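Local coordinates for protein deoxyhypusine hydroxylase (PDB 4D4Z) that hydroxylates the deoxyhypusine side chain of the translation factor eIF5A at a di-iron centre, completing the conversion of one critical lysine to hypusine, at residues A32-R37 with K60-Y65; E246-L251 with E276-A281. All coordinates share one frame; numbering follows the deposited sequence. Where two conformers were deposited one is given.

Contact 1 (A32-R37 with K60-Y65). With FE (Fe (III) ion), chain D.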
ATOM      1  N   ALA A  32      16.486   4.139  -1.221  1.00 12.75           N
ATOM      2  CA  ALA A  32      16.799   4.844   0.051  1.00 13.18           C
ATOM      3  C   ALA A  32      15.651   4.674   1.023  1.00 12.39           C
ATOM      4  O   ALA A  32      15.822   4.338   2.219  1.00 12.21           O
ATOM      5  CB  ALA A  32      17.091   6.315  -0.239  1.00 12.62           C
ATOM      6  N   LEU A  33      14.429   4.977   0.577  1.00 11.26           N
ATOM      7  CA  LEU A  33      13.260   4.892   1.390  1.00 10.64           C
ATOM      8  C   LEU A  33      13.108   3.494   2.021  1.00 12.11           C
ATOM      9  O   LEU A  33      12.855   3.364   3.190  1.00 12.15           O
ATOM     10  CB  LEU A  33      12.003   5.173   0.582  1.00 11.08           C
ATOM     11  CG  LEU A  33      10.672   4.961   1.301  1.00 11.08           C
ATOM     12  CD1 LEU A  33      10.593   5.744   2.639  1.00 11.02           C
ATOM     13  CD2 LEU A  33       9.505   5.304   0.401  1.00 10.88           C
ATOM     14  N   PHE A  34      13.203   2.464   1.214  1.00 12.17           N
ATOM     15  CA  PHE A  34      12.965   1.132   1.781  0.50 13.74           C
ATOM     16  C   PHE A  34      14.101   0.708   2.722  1.00 13.70           C
ATOM     17  O   PHE A  34      13.852  -0.036   3.699  1.00 14.65           O
ATOM     18  CB  PHE A  34      12.527   0.066   0.793  0.50 14.76           C
ATOM     19  CG  PHE A  34      11.063   0.121   0.536  0.50 15.31           C
ATOM     20  CD1 PHE A  34      10.135  -0.431   1.425  0.50 15.62           C
ATOM     21  CD2 PHE A  34      10.623   0.850  -0.549  0.50 16.49           C
ATOM     22  CE1 PHE A  34       8.751  -0.315   1.172  0.50 16.34           C
ATOM     23  CE2 PHE A  34       9.276   0.985  -0.791  0.50 17.94           C
ATOM     24  CZ  PHE A  34       8.361   0.407   0.061  0.50 16.21           C
ATOM     25  N   THR A  35      15.269   1.248   2.524  1.00 12.71           N
ATOM     26  CA  THR A  35      16.359   1.011   3.466  1.00 12.87           C
ATOM     27  C   THR A  35      16.122   1.698   4.796  1.00 11.70           C
ATOM     28  O   THR A  35      16.203   1.107   5.893  1.00 12.39           O
ATOM     29  CB  THR A  35      17.723   1.414   2.898  1.00 13.27           C
ATOM     30  OG1 THR A  35      17.935   0.807   1.614  1.00 13.58           O
ATOM     31  CG2 THR A  35      18.822   1.026   3.824  1.00 13.84           C
ATOM     32  N   LEU A  36      15.708   2.959   4.748  1.00 12.24           N
ATOM     33  CA  LEU A  36      15.264   3.642   5.974  1.00 12.23           C
ATOM     34  C   LEU A  36      14.101   3.009   6.695  1.00 12.17           C
ATOM     35  O   LEU A  36      14.058   2.928   7.930  1.00 13.44           O
ATOM     36  CB  LEU A  36      14.916   5.113   5.643  1.00 13.09           C
ATOM     37  CG  LEU A  36      16.018   5.989   5.157  1.00 13.80           C
ATOM     38  CD1 LEU A  36      15.519   7.336   4.806  1.00 17.48           C
ATOM     39  CD2 LEU A  36      17.093   6.173   6.233  1.00 14.23           C
ATOM     40  N   ARG A  37      13.122   2.464   5.958  1.00 12.66           N
ATOM     41  CA  ARG A  37      12.054   1.761   6.549  1.00 13.07           C
ATOM     42  C   ARG A  37      12.536   0.603   7.388  1.00 13.32           C
ATOM     43  O   ARG A  37      12.013   0.323   8.451  1.00 12.52           O
ATOM     44  CB  ARG A  37      11.086   1.261   5.465  1.00 13.55           C
ATOM     45  CG  ARG A  37       9.848   0.503   5.960  1.00 14.93           C
ATOM     46  CD  ARG A  37      10.105  -0.986   5.926  1.00 18.09           C
ATOM     47  NE  ARG A  37       9.091  -1.914   6.455  1.00 18.32           N
ATOM     48  CZ  ARG A  37       8.986  -2.326   7.729  1.00 18.40           C
ATOM     49  NH1 ARG A  37       9.738  -1.801   8.671  1.00 20.03           N
ATOM     50  NH2 ARG A  37       8.080  -3.251   8.039  1.00 21.86           N
ATOM     51  N   LYS A  60       5.388  10.138  -2.426  1.00 12.69           N
ATOM     52  CA  LYS A  60       4.788  10.576  -1.206  1.00 11.36           C
ATOM     53  C   LYS A  60       3.943   9.501  -0.520  1.00 11.39           C
ATOM     54  O   LYS A  60       4.006   9.301   0.685  1.00 12.49           O
ATOM     55  CB  LYS A  60       3.929  11.860  -1.404  1.00 12.29           C
ATOM     56  CG  LYS A  60       4.791  13.081  -1.646  1.00 13.87           C
ATOM     57  CD  LYS A  60       3.924  14.314  -1.667  1.00 14.06           C
ATOM     58  CE  LYS A  60       3.056  14.355  -2.857  1.00 17.34           C
ATOM     59  NZ  LYS A  60       2.205  15.581  -2.857  1.00 20.29           N
ATOM     60  N   HIS A  61       3.169   8.768  -1.334  1.00 11.31           N
ATOM     61  CA  HIS A  61       2.301   7.750  -0.754  1.00 11.69           C
ATOM     62  C   HIS A  61       3.148   6.581  -0.186  1.00 10.73           C
ATOM     63  O   HIS A  61       2.813   6.013   0.818  1.00 11.29           O
ATOM     64  CB  HIS A  61       1.150   7.360  -1.698  1.00 12.80           C
ATOM     65  CG  HIS A  61       1.242   6.022  -2.336  1.00 12.77           C
ATOM     66  ND1 HIS A  61       2.257   5.651  -3.172  1.00 14.31           N
ATOM     67  CD2 HIS A  61       0.426   4.953  -2.257  1.00 15.20           C
ATOM     68  CE1 HIS A  61       2.053   4.429  -3.608  1.00 16.46           C
ATOM     69  NE2 HIS A  61       0.949   3.978  -3.070  1.00 16.21           N
ATOM     70  N   GLU A  62       4.272   6.289  -0.830  1.00 10.98           N
ATOM     71  CA  GLU A  62       5.161   5.225  -0.328  1.00 12.46           C
ATOM     72  C   GLU A  62       5.802   5.670   1.013  1.00 11.33           C
ATOM     73  O   GLU A  62       6.038   4.782   1.876  1.00 10.54           O
ATOM     74  CB  GLU A  62       6.260   4.857  -1.259  1.00 16.52           C
ATOM     75  CG  GLU A  62       6.682   3.427  -1.119  1.00 27.85           C
ATOM     76  CD  GLU A  62       5.675   2.466  -1.783  1.00 33.18           C
ATOM     77  OE1 GLU A  62       4.511   2.853  -2.015  1.00 44.32           O
ATOM     78  OE2 GLU A  62       6.021   1.339  -2.128  1.00 44.52           O
ATOM     79  N   LEU A  63       6.084   6.972   1.189  1.00 11.03           N
ATOM     80  CA  LEU A  63       6.555   7.459   2.484  1.00 10.80           C
ATOM     81  C   LEU A  63       5.597   7.067   3.580  1.00 10.98           C
ATOM     82  O   LEU A  63       5.943   6.535   4.621  1.00 11.20           O
ATOM     83  CB  LEU A  63       6.764   8.984   2.516  1.00 11.20           C
ATOM     84  CG  LEU A  63       7.584   9.550   1.444  1.00 12.96           C
ATOM     85  CD1 LEU A  63       7.427  11.095   1.569  1.00 13.27           C
ATOM     86  CD2 LEU A  63       9.027   9.173   1.526  1.00 12.41           C
ATOM     87  N   ALA A  64       4.302   7.332   3.337  1.00 10.83           N
ATOM     88  CA  ALA A  64       3.296   6.992   4.313  1.00 10.87           C
ATOM     89  C   ALA A  64       3.158   5.490   4.570  1.00 11.40           C
ATOM     90  O   ALA A  64       3.017   5.052   5.692  1.00 11.66           O
ATOM     91  CB  ALA A  64       1.926   7.555   3.888  1.00 10.57           C
ATOM     92  N   TYR A  65       3.185   4.721   3.484  1.00 11.11           N
ATOM     93  CA  TYR A  65       3.114   3.262   3.583  1.00 11.13           C
ATOM     94  C   TYR A  65       4.217   2.779   4.485  1.00 11.07           C
ATOM     95  O   TYR A  65       3.955   2.012   5.433  1.00 11.78           O
ATOM     96  CB  TYR A  65       3.214   2.587   2.208  1.00 11.53           C
ATOM     97  CG  TYR A  65       3.250   1.071   2.282  1.00 12.37           C
ATOM     98  CD1 TYR A  65       2.067   0.324   2.478  1.00 13.80           C
ATOM     99  CD2 TYR A  65       4.449   0.393   2.168  1.00 12.33           C
ATOM    100  CE1 TYR A  65       2.115  -1.048   2.496  1.00 14.86           C
ATOM    101  CE2 TYR A  65       4.460  -0.974   2.180  1.00 13.07           C
ATOM    102  CZ  TYR A  65       3.321  -1.661   2.328  1.00 12.92           C
ATOM    103  OH  TYR A  65       3.398  -3.068   2.393  1.00 15.08           O
TER
HETATM  104 FE    FE D 302      -0.359   2.245  -3.632  1.00 17.69          FE
HETATM  105  O   HOH W   1       1.362   1.068  -3.646  1.00 17.58           O
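Leu-33 reaches across from helix 26-39 with both methyls and makes the tight half of this contact. Its CD2 settles on the base of Glu-62, 3.7 Å from CB, the two side chains crossing at about a right angle, while CD1 meets Leu-63 CD2 at 3.9 Å. The leucine gets there because its CG stands anti to the backbone N (chi1 173°), which carries the branch straight out to the neighbouring helix. Leu-63 starts out pointing away and comes back through its CD2. Ile-48 of helix 42-50 touches both leucines and extends this buried apolar patch.

At the next residue, on the more exposed side, the packing changes character. Phe-34 is modelled in two conformers; in the one described here its ring edge meets the carboxylate of Glu-62, with OE2 in the ring plane, 3.3 Å from CZ, and the carboxylate turned 78° from the ring. The bend of the glutamate chain at chi2 (76°) swings the carboxylate over to that edge. In the same conformer Phe-34 CZ approaches Tyr-65 CD2 at a loose 4.4 Å; the tyrosine OH is hydrogen-bonded to Tyr-216.

No hydrogen bond joins the segments. Their axes run nearly parallel, 10.5 Å apart, wide enough to need long side chains between them. On helix 57-70, His-61 turns from this interface to the metal, binding iron through NE2 at 2.2 Å. Such packing of nearly parallel helices, with helix 42-50 between them in sequence, is characteristic of the HEAT-repeat solenoid that cradles the di-iron site of deoxyhypusine hydroxylase.

Contact 2 (E246-L251 with E276-A281). With FE (Fe (III) ion), chain D.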
ATOM      1  N   GLU A 246      -1.445   0.474  -8.700  1.00 12.30           N
ATOM      2  CA  GLU A 246      -1.252  -0.690  -7.935  1.00 14.03           C
ATOM      3  C   GLU A 246      -1.173  -1.898  -8.851  1.00 14.33           C
ATOM      4  O   GLU A 246      -0.377  -2.857  -8.653  1.00 14.11           O
ATOM      5  CB  GLU A 246      -2.367  -0.768  -6.864  1.00 15.70           C
ATOM      6  CG  GLU A 246      -1.964  -1.351  -5.601  1.00 17.72           C
ATOM      7  CD  GLU A 246      -0.995  -0.506  -4.807  1.00 20.12           C
ATOM      8  OE1 GLU A 246      -1.268   0.684  -4.481  1.00 21.51           O
ATOM      9  OE2 GLU A 246       0.071  -1.106  -4.540  1.00 20.41           O
ATOM     10  N   CYS A 247      -1.957  -1.877  -9.938  1.00 13.37           N
ATOM     11  CA  CYS A 247      -1.895  -3.007 -10.861  1.00 13.45           C
ATOM     12  C   CYS A 247      -0.541  -3.025 -11.628  1.00 13.20           C
ATOM     13  O   CYS A 247      -0.019  -4.099 -11.859  1.00 13.62           O
ATOM     14  CB  CYS A 247      -3.033  -2.947 -11.860  1.00 14.38           C
ATOM     15  SG  CYS A 247      -4.640  -3.266 -11.013  1.00 16.09           S
ATOM     16  N   ALA A 248       0.001  -1.864 -12.004  1.00 12.51           N
ATOM     17  CA  ALA A 248       1.323  -1.760 -12.614  1.00 13.03           C
ATOM     18  C   ALA A 248       2.357  -2.382 -11.673  1.00 14.19           C
ATOM     19  O   ALA A 248       3.228  -3.192 -12.111  1.00 15.32           O
ATOM     20  CB  ALA A 248       1.655  -0.349 -12.911  1.00 13.07           C
ATOM     21  N   GLU A 249       2.337  -1.960 -10.415  1.00 15.59           N
ATOM     22  CA  GLU A 249       3.315  -2.489  -9.443  1.00 15.80           C
ATOM     23  C   GLU A 249       3.181  -4.006  -9.256  1.00 18.07           C
ATOM     24  O   GLU A 249       4.191  -4.760  -9.251  1.00 16.83           O
ATOM     25  CB  GLU A 249       3.238  -1.760  -8.118  1.00 16.40           C
ATOM     26  CG  GLU A 249       3.608  -0.318  -8.342  1.00 20.64           C
ATOM     27  CD  GLU A 249       4.203   0.359  -7.197  1.00 28.35           C
ATOM     28  OE1 GLU A 249       4.362  -0.324  -6.153  1.00 29.21           O
ATOM     29  OE2 GLU A 249       4.453   1.573  -7.443  1.00 28.07           O
ATOM     30  N   ALA A 250       1.949  -4.544  -9.239  1.00 14.35           N
ATOM     31  CA  ALA A 250       1.770  -5.957  -9.186  1.00 14.30           C
ATOM     32  C   ALA A 250       2.332  -6.719 -10.389  1.00 16.02           C
ATOM     33  O   ALA A 250       2.953  -7.803 -10.269  1.00 16.90           O
ATOM     34  CB  ALA A 250       0.258  -6.280  -9.063  1.00 14.24           C
ATOM     35  N   LEU A 251       2.120  -6.167 -11.579  1.00 13.82           N
ATOM     36  CA  LEU A 251       2.724  -6.715 -12.783  1.00 15.19           C
ATOM     37  C   LEU A 251       4.265  -6.786 -12.659  1.00 17.04           C
ATOM     38  O   LEU A 251       4.897  -7.789 -13.157  1.00 19.13           O
ATOM     39  CB  LEU A 251       2.306  -5.919 -14.011  1.00 16.49           C
ATOM     40  CG  LEU A 251       0.891  -6.075 -14.435  1.00 17.41           C
ATOM     41  CD1 LEU A 251       0.505  -5.011 -15.479  1.00 18.14           C
ATOM     42  CD2 LEU A 251       0.556  -7.456 -14.932  1.00 18.03           C
ATOM     43  N   GLU A 276       5.118   6.680 -13.474  1.00 15.24           N
ATOM     44  CA  GLU A 276       6.118   6.425 -12.506  1.00 16.15           C
ATOM     45  C   GLU A 276       6.031   5.003 -11.926  1.00 16.52           C
ATOM     46  O   GLU A 276       7.043   4.413 -11.679  1.00 17.16           O
ATOM     47  CB  GLU A 276       6.050   7.474 -11.363  1.00 15.09           C
ATOM     48  CG  GLU A 276       6.539   8.837 -11.831  1.00 17.88           C
ATOM     49  CD  GLU A 276       6.591   9.905 -10.765  1.00 19.09           C
ATOM     50  OE1 GLU A 276       5.981   9.769  -9.722  1.00 19.32           O
ATOM     51  OE2 GLU A 276       7.310  10.914 -11.069  1.00 22.33           O
ATOM     52  N   SER A 277       4.813   4.479 -11.728  1.00 16.19           N
ATOM     53  CA  SER A 277       4.664   3.132 -11.308  1.00 18.46           C
ATOM     54  C   SER A 277       5.235   2.147 -12.367  1.00 16.59           C
ATOM     55  O   SER A 277       5.895   1.182 -12.018  1.00 17.90           O
ATOM     56  CB  SER A 277       3.243   2.721 -11.061  1.00 20.50           C
ATOM     57  OG  SER A 277       2.706   3.442  -9.969  1.00 26.99           O
ATOM     58  N   CYS A 278       4.974   2.439 -13.651  1.00 16.51           N
ATOM     59  CA  CYS A 278       5.555   1.598 -14.720  1.00 17.99           C
ATOM     60  C   CYS A 278       7.086   1.646 -14.697  1.00 19.14           C
ATOM     61  O   CYS A 278       7.724   0.618 -14.874  1.00 23.72           O
ATOM     62  CB  CYS A 278       4.898   1.930 -16.076  1.00 18.47           C
ATOM     63  SG  CYS A 278       3.174   1.518 -16.208  1.00 19.96           S
ATOM     64  N   GLU A 279       7.678   2.813 -14.448  1.00 19.81           N
ATOM     65  CA  GLU A 279       9.140   3.059 -14.392  1.00 24.43           C
ATOM     66  C   GLU A 279       9.718   2.151 -13.314  1.00 27.59           C
ATOM     67  O   GLU A 279      10.661   1.363 -13.548  1.00 25.02           O
ATOM     68  CB  GLU A 279       9.437   4.541 -14.154  1.00 25.80           C
ATOM     69  CG  GLU A 279      10.885   5.036 -14.021  1.00 31.21           C
ATOM     70  CD  GLU A 279      10.998   6.523 -13.636  1.00 32.50           C
ATOM     71  OE1 GLU A 279      10.014   7.291 -13.767  1.00 30.95           O
ATOM     72  OE2 GLU A 279      12.078   6.941 -13.199  1.00 33.71           O
ATOM     73  N   VAL A 280       9.099   2.189 -12.137  1.00 24.25           N
ATOM     74  CA  VAL A 280       9.596   1.301 -11.015  1.00 26.77           C
ATOM     75  C   VAL A 280       9.266  -0.168 -11.244  1.00 22.92           C
ATOM     76  O   VAL A 280      10.089  -1.069 -10.953  1.00 31.14           O
ATOM     77  CB  VAL A 280       9.132   1.819  -9.627  1.00 25.92           C
ATOM     78  CG1 VAL A 280       9.547   3.257  -9.472  1.00 28.65           C
ATOM     79  CG2 VAL A 280       7.637   1.659  -9.410  1.00 28.38           C
ATOM     80  N   ALA A 281       8.135  -0.466 -11.828  1.00 22.21           N
ATOM     81  CA  ALA A 281       7.736  -1.854 -12.116  1.00 19.64           C
ATOM     82  C   ALA A 281       8.648  -2.504 -13.188  1.00 28.12           C
ATOM     83  O   ALA A 281       8.888  -3.745 -13.156  1.00 27.67           O
ATOM     84  CB  ALA A 281       6.305  -1.905 -12.561  1.00 23.71           C
TER
HETATM   85 FE    FE D 302      -0.359   2.245  -3.632  1.00 17.69          FE
HETATM   86  O   HOH W   1       1.362   1.068  -3.646  1.00 17.58           O
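Segments 246-251 and 276-281 run side by side in the same direction, 10° from parallel with axes 8.3 Å apart, and Glu-249 and Ala-281 bring their CA atoms within 5.2 Å. Small residues permit this closeness. Ala-281 CB is set against the backbone of the other helix, 3.4 Å from Ala-248 O, while the methyl of Ala-248 lies 3.9 Å from Ser-277 CB and also meets Cys-278 SG. Leu-263 of helix 257-266 touches Ala-281 as well, helping to bury this side.

Side-by-side packing of this kind is characteristic of a HEAT-like solenoid: segment 246-251 lies in the fifth HEAT-like repeat and packs on helix 272-287, with helix 257-266 between them in sequence. Glu-249 reaches across beside this tight patch. With CG anti to its carbonyl carbon (chi1 -63°) and the chain extended beyond, the carboxylate reaches Ser-277 and Val-280: OE2 is 3.6 Å from Ser-277 OG, with no hydrogen bond between them, and 3.7 Å from Val-280 CG2, the glutamate and valine side chains crossing obliquely. Replacing Glu-249 with an alanine would probably open a gap beside Ser-277 CB and Val-280 CG2 and leave the neighbourhood of the iron ligand His-61 without this carboxylate.

Ser-277 OG is hydrogen-bonded to His-245 ND1 and Val-273 O. Since His-245 binds iron, the serine is a second-shell residue and probably helps to fix the rotation of a first-shell imidazole. Glu-246, on the same helix as Glu-249 but turned away from 276-281, supplies a ligand of its own: OE1 binds iron at 2.0 Å, and OE2 accepts a hydrogen bond of 2.7 Å from an iron-bound water.

Contacts 1 and 2 both join neighbouring, nearly parallel helices of the solenoid, yet they share no helix; what they have in common is one iron ion and its bound water. His-61 comes to that metal from segment 60-65 and Glu-246 from segment 246-251, so ligands far apart in sequence meet at one site. Contact 2 is buried and built largely from small side chains at short helix spacing. Contact 1 is only partly buried: leucines make its buried side, while an aromatic edge meets a carboxylate on the exposed side, across a wider spacing. Contact 2 also brings a polar serine close to the metal site, whereas the touching pairs of contact 1 are mainly apolar.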